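Local coordinates for ganglioside-induced differentiation-associated protein 2 (Homo sapiens, PDB 4UML), which is of unsettled function, but contains a macro domain, a module that in many relatives binds ADP-ribose and related ligands, at residues G176-L179 and E180-T183. Numbering follows the deposited sequence.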
loop_
_atom_site.group_PDB
_atom_site.type_symbol
_atom_site.label_atom_id
_atom_site.label_comp_id
_atom_site.label_asym_id
_atom_site.label_seq_id
_atom_site.Cartn_x
_atom_site.Cartn_y
_atom_site.Cartn_z
ATOM N N GLY A 176 -14.970 3.632 5.807
ATOM C CA GLY A 176 -16.102 3.624 4.877
ATOM C C GLY A 176 -15.939 4.066 3.430
ATOM O O GLY A 176 -16.940 4.318 2.728
ATOM N N TYR A 177 -14.701 4.142 2.940
ATOM C CA TYR A 177 -14.516 4.554 1.574
ATOM C C TYR A 177 -15.138 3.473 0.711
ATOM O O TYR A 177 -14.872 2.316 0.958
ATOM C CB TYR A 177 -13.015 4.701 1.230
ATOM C CG TYR A 177 -12.778 5.717 0.153
ATOM C CD1 TYR A 177 -13.311 5.550 -1.109
ATOM C CD2 TYR A 177 -11.980 6.833 0.393
ATOM C CE1 TYR A 177 -13.108 6.496 -2.108
ATOM C CE2 TYR A 177 -11.769 7.795 -0.588
ATOM C CZ TYR A 177 -12.330 7.621 -1.830
ATOM O OH TYR A 177 -12.131 8.564 -2.796
ATOM N N PRO A 178 -15.972 3.837 -0.287
ATOM C CA PRO A 178 -16.478 2.828 -1.222
ATOM C C PRO A 178 -15.343 2.087 -1.929
ATOM O O PRO A 178 -14.488 2.703 -2.557
ATOM C CB PRO A 178 -17.282 3.659 -2.214
ATOM C CG PRO A 178 -17.815 4.767 -1.377
ATOM C CD PRO A 178 -16.679 5.115 -0.450
ATOM N N LEU A 179 -15.373 0.761 -1.846
ATOM C CA LEU A 179 -14.205 -0.048 -2.150
ATOM C C LEU A 179 -13.764 0.070 -3.580
ATOM O O LEU A 179 -12.582 0.193 -3.869
ATOM C CB LEU A 179 -14.470 -1.503 -1.786
ATOM C CG LEU A 179 -13.375 -2.508 -2.176
ATOM C CD1 LEU A 179 -12.059 -2.177 -1.475
ATOM C CD2 LEU A 179 -13.860 -3.911 -1.830
ATOM N N GLU A 180 -14.714 0.082 -4.493
ATOM C CA GLU A 180 -14.369 0.069 -5.876
ATOM C C GLU A 180 -13.758 1.411 -6.299
ATOM O O GLU A 180 -12.739 1.433 -6.981
ATOM C CB GLU A 180 -15.591 -0.269 -6.708
ATOM C CG GLU A 180 -15.266 -0.591 -8.140
ATOM C CD GLU A 180 -16.119 -1.722 -8.708
ATOM O OE1 GLU A 180 -16.764 -2.501 -7.955
ATOM O OE2 GLU A 180 -16.107 -1.840 -9.941
ATOM N N ASP A 181 -14.384 2.514 -5.886
ATOM C CA ASP A 181 -13.818 3.847 -6.090
ATOM C C ASP A 181 -12.410 3.940 -5.531
ATOM O O ASP A 181 -11.529 4.440 -6.184
ATOM C CB ASP A 181 -14.675 4.916 -5.390
ATOM C CG ASP A 181 -16.015 5.113 -6.046
ATOM O OD1 ASP A 181 -16.138 4.883 -7.272
ATOM O OD2 ASP A 181 -16.942 5.539 -5.330
ATOM N N ALA A 182 -12.218 3.449 -4.317
ATOM C CA ALA A 182 -10.925 3.499 -3.647
ATOM C C ALA A 182 -9.857 2.757 -4.432
ATOM O O ALA A 182 -8.723 3.225 -4.549
ATOM C CB ALA A 182 -11.017 2.896 -2.260
ATOM N N THR A 183 -10.225 1.596 -4.946
ATOM C CA THR A 183 -9.319 0.752 -5.711
ATOM C C THR A 183 -8.906 1.391 -7.033
ATOM O O THR A 183 -7.750 1.268 -7.445
ATOM C CB THR A 183 -9.939 -0.651 -5.948
ATOM O OG1 THR A 183 -10.307 -1.239 -4.689
ATOM C CG2 THR A 183 -8.961 -1.537 -6.604
#
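The backbone runs extended through Tyr-177 and Pro-178 and then coils into helix 179-197, where the amide N of Ala-182 bonds to Pro-178 O at 3.0 Å, the first main-chain i to i+4 bond of the helix. This is a helix N-terminus in the macro domain, with Pro-178 at the N-cap position. The next such bond joins Thr-183 N to Leu-179 O at 2.9 Å. The hydroxyl of Thr-183 adds a second donor, with OG1 2.8 Å from that same Leu-179 O. The two donors come from opposite faces of the carbonyl plane. Two bonds thus grip one oxygen, and OG1 lies above the carbonyl plane, 37° out of it. The first torsion of Thr-183 (chi1 -55°) sets OG1 opposite its own carbonyl carbon, and this turns the hydroxyl back along the helix.

The aromatic ring of Tyr-177 stands beside the first turn of the helix. Its CD1 meets the methyl CB of Ala-182 at 3.7 Å, an apolar contact. At the ring edge, CE1 lies 4.0 Å from Asp-181 CB, which sits near the ring plane. Tyr-134 and residues of helix 139-159, among them Leu-146, also pack on this ring, so it joins that helix to the start of helix 179-197. Replacing this tyrosine by an alanine removes the ring and is likely to leave the Ala-182 methyl and Leu-146 without a shared apolar neighbour.

From this first turn, Glu-180 OE2 forms a salt bridge with Lys-218 and Thr-183 packs on Leu-219. Both partners belong to helix 210-223. Beside the N-cap proline, the Asp-181 carboxylate turns back along the chain, bringing OD2 to 3.7 Å from Pro-178 CB.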